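Local coordinates for protein probable uracil-DNA glycosylase (Acanthamoeba polyphaga mimivirus, PDB 5X55) that is a mimivirus protein, probably a member of the uracil-DNA glycosylase superfamily, with an alpha/beta fold built around a four-stranded parallel sheet, at residues 150-163 and 259-272. Sequence-based numbering, arbitrary orientation.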
ATOM      1  N   LEU A 150      12.099  15.887   1.827  1.00 28.59           N
ATOM      2  CA  LEU A 150      10.785  15.375   1.447  1.00 21.68           C
ATOM      3  C   LEU A 150       9.698  16.419   1.699  1.00 23.95           C
ATOM      4  O   LEU A 150       8.895  16.748   0.806  1.00 23.51           O
ATOM      5  CB  LEU A 150      10.518  14.083   2.219  1.00 20.31           C
ATOM      6  CG  LEU A 150       9.106  13.507   2.211  1.00 22.20           C
ATOM      7  CD1 LEU A 150       8.736  13.118   0.815  1.00 21.70           C
ATOM      8  CD2 LEU A 150       9.010  12.305   3.162  1.00 21.22           C
ATOM      9  N   GLU A 151       9.682  16.995   2.903  1.00 25.17           N
ATOM     10  CA  GLU A 151       8.664  18.016   3.161  1.00 27.69           C
ATOM     11  C   GLU A 151       8.859  19.249   2.280  1.00 26.60           C
ATOM     12  O   GLU A 151       7.874  19.909   1.910  1.00 28.89           O
ATOM     13  CB  GLU A 151       8.655  18.376   4.644  1.00 25.83           C
ATOM     14  CG  GLU A 151       7.982  17.292   5.500  1.00 26.71           C
ATOM     15  CD  GLU A 151       7.760  17.738   6.937  1.00 35.06           C
ATOM     16  OE1 GLU A 151       8.347  18.783   7.301  1.00 35.11           O
ATOM     17  OE2 GLU A 151       7.000  17.069   7.696  1.00 30.81           O
ATOM     18  N   SER A 152      10.109  19.536   1.882  1.00 25.34           N
ATOM     19  CA  SER A 152      10.383  20.637   0.957  1.00 29.04           C
ATOM     20  C   SER A 152       9.796  20.365  -0.415  1.00 24.95           C
ATOM     21  O   SER A 152       9.181  21.248  -1.017  1.00 32.13           O
ATOM     22  CB  SER A 152      11.893  20.880   0.830  1.00 29.04           C
ATOM     23  OG  SER A 152      12.366  21.681   1.893  1.00 38.08           O
ATOM     24  N   LYS A 153      10.003  19.153  -0.943  1.00 25.09           N
ATOM     25  CA  LYS A 153       9.475  18.836  -2.266  1.00 26.59           C
ATOM     26  C   LYS A 153       7.953  18.859  -2.271  1.00 27.45           C
ATOM     27  O   LYS A 153       7.343  19.405  -3.202  1.00 29.61           O
ATOM     28  CB  LYS A 153       9.993  17.482  -2.735  1.00 27.42           C
ATOM     29  CG  LYS A 153      11.493  17.383  -2.732  1.00 32.14           C
ATOM     30  CD  LYS A 153      11.966  16.159  -3.479  1.00 40.66           C
ATOM     31  CE  LYS A 153      13.269  15.641  -2.890  1.00 35.06           C
ATOM     32  NZ  LYS A 153      13.457  14.201  -3.235  1.00 41.18           N
ATOM     33  N   LEU A 154       7.319  18.288  -1.232  1.00 24.73           N
ATOM     34  CA  LEU A 154       5.858  18.335  -1.169  1.00 23.44           C
ATOM     35  C   LEU A 154       5.369  19.781  -1.092  1.00 22.24           C
ATOM     36  O   LEU A 154       4.395  20.154  -1.761  1.00 22.55           O
ATOM     37  CB  LEU A 154       5.337  17.496   0.024  1.00 19.04           C
ATOM     38  CG  LEU A 154       5.715  15.995   0.007  1.00 23.90           C
ATOM     39  CD1 LEU A 154       5.274  15.191   1.260  1.00 18.90           C
ATOM     40  CD2 LEU A 154       5.199  15.309  -1.261  1.00 18.23           C
ATOM     41  N   SER A 155       6.049  20.622  -0.299  1.00 22.53           N
ATOM     42  CA  SER A 155       5.644  22.025  -0.221  1.00 27.66           C
ATOM     43  C   SER A 155       5.792  22.712  -1.570  1.00 29.20           C
ATOM     44  O   SER A 155       4.963  23.552  -1.942  1.00 31.17           O
ATOM     45  CB  SER A 155       6.465  22.771   0.834  1.00 28.15           C
ATOM     46  OG  SER A 155       6.145  22.352   2.150  1.00 32.45           O
ATOM     47  N   SER A 156       6.840  22.362  -2.322  1.00 25.17           N
ATOM     48  CA  SER A 156       7.022  22.954  -3.644  1.00 31.77           C
ATOM     49  C   SER A 156       5.930  22.505  -4.606  1.00 34.78           C
ATOM     50  O   SER A 156       5.470  23.301  -5.431  1.00 38.76           O
ATOM     51  CB  SER A 156       8.420  22.631  -4.190  1.00 32.57           C
ATOM     52  OG  SER A 156       8.478  21.374  -4.842  1.00 36.69           O
ATOM     53  N   TYR A 157       5.471  21.245  -4.507  1.00 35.15           N
ATOM     54  CA  TYR A 157       4.328  20.836  -5.328  1.00 33.23           C
ATOM     55  C   TYR A 157       3.082  21.641  -4.978  1.00 27.93           C
ATOM     56  O   TYR A 157       2.281  21.976  -5.858  1.00 31.40           O
ATOM     57  CB  TYR A 157       4.018  19.343  -5.170  1.00 29.93           C
ATOM     58  CG  TYR A 157       5.137  18.365  -5.449  1.00 27.39           C
ATOM     59  CD1 TYR A 157       6.194  18.677  -6.300  1.00 33.74           C
ATOM     60  CD2 TYR A 157       5.132  17.117  -4.849  1.00 25.96           C
ATOM     61  CE1 TYR A 157       7.224  17.738  -6.537  1.00 31.38           C
ATOM     62  CE2 TYR A 157       6.143  16.190  -5.069  1.00 24.43           C
ATOM     63  CZ  TYR A 157       7.178  16.491  -5.909  1.00 30.17           C
ATOM     64  OH  TYR A 157       8.162  15.525  -6.101  1.00 32.28           O
ATOM     65  N   LEU A 158       2.879  21.939  -3.694  1.00 30.71           N
ATOM     66  CA  LEU A 158       1.726  22.768  -3.335  1.00 33.84           C
ATOM     67  C   LEU A 158       1.863  24.196  -3.840  1.00 37.44           C
ATOM     68  O   LEU A 158       0.850  24.827  -4.186  1.00 33.63           O
ATOM     69  CB  LEU A 158       1.521  22.794  -1.826  1.00 30.37           C
ATOM     70  CG  LEU A 158       0.403  21.869  -1.383  1.00 34.65           C
ATOM     71  CD1 LEU A 158       0.913  20.443  -1.495  1.00 31.48           C
ATOM     72  CD2 LEU A 158      -0.081  22.203   0.036  1.00 32.98           C
ATOM     73  N   GLU A 159       3.095  24.733  -3.868  1.00 39.24           N
ATOM     74  CA  GLU A 159       3.310  26.084  -4.390  1.00 41.82           C
ATOM     75  C   GLU A 159       2.975  26.182  -5.874  1.00 39.36           C
ATOM     76  O   GLU A 159       2.482  27.222  -6.325  1.00 43.38           O
ATOM     77  CB  GLU A 159       4.741  26.548  -4.116  1.00 42.54           C
ATOM     78  CG  GLU A 159       4.892  27.346  -2.818  1.00 43.65           C
ATOM     79  CD  GLU A 159       4.240  28.724  -2.897  1.00 58.00           C
ATOM     80  OE1 GLU A 159       3.062  28.862  -2.501  1.00 54.87           O
ATOM     81  OE2 GLU A 159       4.909  29.672  -3.372  1.00 65.86           O
ATOM     82  N   LYS A 160       3.206  25.119  -6.639  1.00 37.05           N
ATOM     83  CA  LYS A 160       2.801  25.085  -8.038  1.00 39.09           C
ATOM     84  C   LYS A 160       1.355  24.658  -8.234  1.00 38.57           C
ATOM     85  O   LYS A 160       0.946  24.447  -9.379  1.00 40.46           O
ATOM     86  CB  LYS A 160       3.714  24.157  -8.833  1.00 36.55           C
ATOM     87  CG  LYS A 160       5.176  24.450  -8.625  1.00 37.97           C
ATOM     88  CD  LYS A 160       6.045  23.507  -9.416  1.00 40.84           C
ATOM     89  CE  LYS A 160       7.455  24.072  -9.561  1.00 48.47           C
ATOM     90  NZ  LYS A 160       8.287  23.254 -10.495  1.00 49.39           N
ATOM     91  N   ARG A 161       0.590  24.500  -7.150  1.00 39.34           N
ATOM     92  CA  ARG A 161      -0.835  24.162  -7.214  1.00 38.90           C
ATOM     93  C   ARG A 161      -1.099  22.797  -7.855  1.00 31.64           C
ATOM     94  O   ARG A 161      -2.146  22.598  -8.480  1.00 30.97           O
ATOM     95  CB  ARG A 161      -1.629  25.246  -7.947  1.00 38.74           C
ATOM     96  CG  ARG A 161      -1.529  26.626  -7.325  1.00 52.00           C
ATOM     97  CD  ARG A 161      -2.238  26.712  -5.974  1.00 54.86           C
ATOM     98  NE  ARG A 161      -1.581  27.596  -5.026  1.00 55.58           N
ATOM     99  CZ  ARG A 161      -2.162  28.252  -4.025  1.00 60.66           C
ATOM    100  NH1 ARG A 161      -3.460  28.103  -3.818  1.00 58.59           N
ATOM    101  NH2 ARG A 161      -1.447  29.025  -3.226  1.00 57.29           N
ATOM    102  N   GLN A 162      -0.189  21.831  -7.695  1.00 32.53           N
ATOM    103  CA  GLN A 162      -0.434  20.476  -8.188  1.00 29.16           C
ATOM    104  C   GLN A 162      -1.432  19.753  -7.296  1.00 25.95           C
ATOM    105  O   GLN A 162      -1.372  19.861  -6.068  1.00 26.69           O
ATOM    106  CB  GLN A 162       0.868  19.688  -8.240  1.00 28.93           C
ATOM    107  CG  GLN A 162       1.886  20.283  -9.189  1.00 32.38           C
ATOM    108  CD  GLN A 162       3.186  19.515  -9.191  1.00 38.03           C
ATOM    109  OE1 GLN A 162       3.410  18.644  -8.346  1.00 31.19           O
ATOM    110  NE2 GLN A 162       4.058  19.832 -10.153  1.00 44.73           N
ATOM    111  N   ARG A 163      -2.331  18.978  -7.914  1.00 27.17           N
ATOM    112  CA  ARG A 163      -3.376  18.255  -7.179  1.00 27.97           C
ATOM    113  C   ARG A 163      -2.835  16.904  -6.721  1.00 22.85           C
ATOM    114  O   ARG A 163      -3.082  15.854  -7.321  1.00 25.10           O
ATOM    115  CB  ARG A 163      -4.624  18.086  -8.040  1.00 28.24           C
ATOM    116  CG  ARG A 163      -4.888  19.260  -8.941  1.00 31.90           C
ATOM    117  CD  ARG A 163      -6.249  19.287  -9.466  1.00 35.10           C
ATOM    118  NE  ARG A 163      -7.131  20.012  -8.580  1.00 52.40           N
ATOM    119  CZ  ARG A 163      -8.355  19.686  -8.227  1.00 56.46           C
ATOM    120  NH1 ARG A 163      -8.889  18.614  -8.712  1.00 54.43           N
ATOM    121  NH2 ARG A 163      -8.998  20.459  -7.380  1.00 52.80           N
ATOM    122  N   THR A 259       2.439   9.273  -2.920  1.00 14.24           N
ATOM    123  CA  THR A 259       1.658  10.296  -3.604  1.00 14.51           C
ATOM    124  C   THR A 259       1.872  10.237  -5.110  1.00 19.00           C
ATOM    125  O   THR A 259       2.850   9.678  -5.603  1.00 17.05           O
ATOM    126  CB  THR A 259       2.018  11.709  -3.123  1.00 16.45           C
ATOM    127  OG1 THR A 259       3.426  11.922  -3.293  1.00 19.85           O
ATOM    128  CG2 THR A 259       1.657  11.887  -1.658  1.00 16.67           C
ATOM    129  N   THR A 260       0.932  10.833  -5.838  1.00 18.13           N
ATOM    130  CA  THR A 260       1.152  11.238  -7.210  1.00 19.75           C
ATOM    131  C   THR A 260       0.335  12.504  -7.440  1.00 18.55           C
ATOM    132  O   THR A 260      -0.145  13.127  -6.493  1.00 18.22           O
ATOM    133  CB  THR A 260       0.828  10.089  -8.180  1.00 20.30           C
ATOM    134  OG1 THR A 260       1.267  10.440  -9.500  1.00 19.06           O
ATOM    135  CG2 THR A 260      -0.669   9.728  -8.182  1.00 14.79           C
ATOM    136  N   VAL A 261       0.211  12.916  -8.692  1.00 19.96           N
ATOM    137  CA  VAL A 261      -0.618  14.056  -9.071  1.00 20.18           C
ATOM    138  C   VAL A 261      -1.832  13.511  -9.797  1.00 22.84           C
ATOM    139  O   VAL A 261      -1.716  12.563 -10.587  1.00 21.31           O
ATOM    140  CB  VAL A 261       0.150  15.068  -9.953  1.00 23.61           C
ATOM    141  CG1 VAL A 261      -0.783  16.150 -10.491  1.00 20.67           C
ATOM    142  CG2 VAL A 261       1.284  15.704  -9.167  1.00 24.26           C
ATOM    143  N   LEU A 262      -2.999  14.092  -9.515  1.00 22.36           N
ATOM    144  CA  LEU A 262      -4.222  13.661 -10.175  1.00 22.60           C
ATOM    145  C   LEU A 262      -4.035  13.621 -11.691  1.00 25.83           C
ATOM    146  O   LEU A 262      -3.526  14.572 -12.290  1.00 22.70           O
ATOM    147  CB  LEU A 262      -5.360  14.608  -9.808  1.00 26.64           C
ATOM    148  CG  LEU A 262      -6.771  14.148 -10.149  1.00 28.39           C
ATOM    149  CD1 LEU A 262      -7.132  12.934  -9.309  1.00 23.55           C
ATOM    150  CD2 LEU A 262      -7.740  15.297  -9.916  1.00 30.84           C
ATOM    151  N   ASN A 263      -4.445  12.506 -12.302  1.00 24.00           N
ATOM    152  CA  ASN A 263      -4.414  12.270 -13.745  1.00 29.52           C
ATOM    153  C   ASN A 263      -2.997  12.159 -14.301  1.00 31.98           C
ATOM    154  O   ASN A 263      -2.817  12.242 -15.521  1.00 35.16           O
ATOM    155  CB  ASN A 263      -5.178  13.352 -14.525  1.00 26.40           C
ATOM    156  CG  ASN A 263      -6.663  13.396 -14.170  1.00 34.71           C
ATOM    157  OD1 ASN A 263      -7.241  12.396 -13.727  1.00 37.42           O
ATOM    158  ND2 ASN A 263      -7.278  14.566 -14.338  1.00 31.86           N
ATOM    159  N   GLU A 264      -1.981  11.991 -13.449  1.00 23.13           N
ATOM    160  CA  GLU A 264      -0.613  11.733 -13.887  1.00 28.63           C
ATOM    161  C   GLU A 264      -0.087  10.523 -13.128  1.00 24.64           C
ATOM    162  O   GLU A 264      -0.143  10.487 -11.894  1.00 25.09           O
ATOM    163  CB  GLU A 264       0.301  12.949 -13.652  1.00 23.82           C
ATOM    164  CG  GLU A 264      -0.361  14.280 -13.968  1.00 32.22           C
ATOM    165  CD  GLU A 264       0.621  15.445 -14.058  1.00 43.77           C
ATOM    166  OE1 GLU A 264       1.626  15.461 -13.306  1.00 42.66           O
ATOM    167  OE2 GLU A 264       0.378  16.353 -14.887  1.00 51.74           O
ATOM    168  N   SER A 265       0.438   9.545 -13.849  1.00 18.60           N
ATOM    169  CA  SER A 265       0.840   8.294 -13.224  1.00 23.38           C
ATOM    170  C   SER A 265       2.302   8.333 -12.778  1.00 24.81           C
ATOM    171  O   SER A 265       3.196   8.673 -13.561  1.00 21.63           O
ATOM    172  CB  SER A 265       0.596   7.132 -14.187  1.00 26.31           C
ATOM    173  OG  SER A 265       1.141   7.427 -15.458  1.00 36.60           O
ATOM    174  N   GLY A 266       2.538   7.992 -11.511  1.00 21.40           N
ATOM    175  CA  GLY A 266       3.888   7.739 -11.019  1.00 21.39           C
ATOM    176  C   GLY A 266       4.859   8.904 -11.048  1.00 19.04           C
ATOM    177  O   GLY A 266       6.049   8.688 -11.244  1.00 21.95           O
ATOM    178  N   VAL A 267       4.400  10.141 -10.843  1.00 20.31           N
ATOM    179  CA  VAL A 267       5.311  11.274 -11.001  1.00 19.97           C
ATOM    180  C   VAL A 267       6.130  11.559  -9.753  1.00 22.35           C
ATOM    181  O   VAL A 267       7.019  12.415  -9.806  1.00 18.87           O
ATOM    182  CB  VAL A 267       4.573  12.561 -11.433  1.00 24.57           C
ATOM    183  CG1 VAL A 267       3.922  12.367 -12.802  1.00 21.34           C
ATOM    184  CG2 VAL A 267       3.527  12.985 -10.408  1.00 18.66           C
ATOM    185  N   HIS A 268       5.891  10.846  -8.643  1.00 20.30           N
ATOM    186  CA  HIS A 268       6.641  11.040  -7.405  1.00 21.31           C
ATOM    187  C   HIS A 268       7.405   9.788  -6.999  1.00 24.00           C
ATOM    188  O   HIS A 268       7.522   9.471  -5.812  1.00 23.43           O
ATOM    189  CB  HIS A 268       5.722  11.477  -6.277  1.00 18.86           C
ATOM    190  CG  HIS A 268       5.046  12.784  -6.540  1.00 25.08           C
ATOM    191  ND1 HIS A 268       3.939  13.204  -5.839  1.00 23.10           N
ATOM    192  CD2 HIS A 268       5.322  13.764  -7.433  1.00 22.45           C
ATOM    193  CE1 HIS A 268       3.555  14.383  -6.292  1.00 19.20           C
ATOM    194  NE2 HIS A 268       4.378  14.745  -7.259  1.00 24.69           N
ATOM    195  N   ALA A 269       7.961   9.075  -7.981  1.00 23.94           N
ATOM    196  CA  ALA A 269       8.580   7.781  -7.711  1.00 22.08           C
ATOM    197  C   ALA A 269       9.884   7.901  -6.921  1.00 23.49           C
ATOM    198  O   ALA A 269      10.224   6.988  -6.172  1.00 29.75           O
ATOM    199  CB  ALA A 269       8.818   7.039  -9.024  1.00 21.93           C
ATOM    200  N   ARG A 270      10.646   8.984  -7.084  1.00 25.97           N
ATOM    201  CA  ARG A 270      11.867   9.120  -6.293  1.00 30.84           C
ATOM    202  C   ARG A 270      11.566   9.689  -4.915  1.00 27.76           C
ATOM    203  O   ARG A 270      12.252   9.349  -3.942  1.00 31.51           O
ATOM    204  CB  ARG A 270      12.889  10.024  -6.995  1.00 36.76           C
ATOM    205  CG  ARG A 270      13.388   9.576  -8.369  1.00 36.95           C
ATOM    206  CD  ARG A 270      14.568   8.614  -8.284  1.00 38.21           C
ATOM    207  NE  ARG A 270      14.184   7.300  -8.794  1.00 37.77           N
ATOM    208  CZ  ARG A 270      14.358   6.893 -10.050  1.00 41.90           C
ATOM    209  NH1 ARG A 270      14.954   7.697 -10.961  1.00 35.03           N
ATOM    210  NH2 ARG A 270      13.933   5.670 -10.396  1.00 34.94           N
ATOM    211  N   THR A 271      10.512  10.500  -4.827  1.00 24.28           N
ATOM    212  CA  THR A 271      10.207  11.296  -3.640  1.00 26.97           C
ATOM    213  C   THR A 271      10.182  10.483  -2.345  1.00 20.43           C
ATOM    214  O   THR A 271      10.705  10.934  -1.322  1.00 21.99           O
ATOM    215  CB  THR A 271       8.867  11.993  -3.871  1.00 28.89           C
ATOM    216  OG1 THR A 271       8.972  12.778  -5.066  1.00 27.27           O
ATOM    217  CG2 THR A 271       8.491  12.882  -2.700  1.00 23.40           C
ATOM    218  N   TRP A 272       9.608   9.279  -2.362  1.00 23.99           N
ATOM    219  CA  TRP A 272       9.341   8.552  -1.118  1.00 21.14           C
ATOM    220  C   TRP A 272      10.282   7.381  -0.852  1.00 22.64           C
ATOM    221  O   TRP A 272      10.062   6.646   0.124  1.00 21.62           O
ATOM    222  CB  TRP A 272       7.899   8.046  -1.106  1.00 18.55           C
ATOM    223  CG  TRP A 272       6.894   9.162  -1.090  1.00 21.09           C
ATOM    224  CD1 TRP A 272       6.329   9.773  -2.166  1.00 16.97           C
ATOM    225  CD2 TRP A 272       6.340   9.792   0.071  1.00 18.70           C
ATOM    226  NE1 TRP A 272       5.459  10.750  -1.746  1.00 18.31           N
ATOM    227  CE2 TRP A 272       5.459  10.786  -0.375  1.00 18.74           C
ATOM    228  CE3 TRP A 272       6.519   9.616   1.453  1.00 19.60           C
ATOM    229  CZ2 TRP A 272       4.741  11.595   0.506  1.00 17.96           C
ATOM    230  CZ3 TRP A 272       5.814  10.421   2.327  1.00 17.52           C
ATOM    231  CH2 TRP A 272       4.931  11.390   1.852  1.00 21.28           C
TER
HETATM  232  O   HOH W   1       4.573  16.698  -9.395  1.00 33.23           O
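Tyr157 and His268 lay their rings against each other in an offset stack, centroids 4.2 Å apart and planes only 9° from parallel, with His268 NE2 over the CD2-CE2 side of the phenol. The backbone carbonyl of Lys153, one helical turn earlier, sits over the opposite face of the tyrosine, which is thus held between helix and loop.

Polar groups fix both rings at their rims. Tyr157, with a ring to stack and a hydroxyl to bond, shares a hydrogen bond of 3.0 Å between its OH and Thr271 OG1. His268 ND1 pairs with Thr259 OG1, which also accepts the indole N-H of Trp272. A water lies 2.9 Å from His268 NE2, but its very short approach to Gln162 OE1 leaves a bridge to that residue doubtful. An imidazole suits this place: its face stacks on the tyrosine while its ring nitrogens take polar partners at the rim.

Nearer the start of 150-163 the packing is apolar. Leu150 CD1 stands 4.0 Å from the centroid of the six-membered ring of Trp272, almost on its normal, a CH-pi contact. Leu150 CG lies trans to the backbone N (chi1 168°), which lets CD1 also meet Thr271 CG2 at 3.5 Å; a branched leucine thus serves two partners. Threonine fits opposite, its methyl for Leu150 and its hydroxyl for Tyr157. Leu154 CD1 approaches the indole obliquely at CZ2.

Beyond the helix, which closes in a Schellman motif with Arg161 at positive phi, the backbone takes over. Leu262 N donates to Arg163 O at 2.8 Å, and Thr260 bonds with Val165, so strands 164-165 and 260-261 form a small antiparallel ladder. The Arg163 and Leu262 side chains run alongside each other.

Through Thr259 OG1, buried His268 and Trp272 become one polar-linked unit, presenting the imidazole face to Tyr157 and the indole face to Leu150.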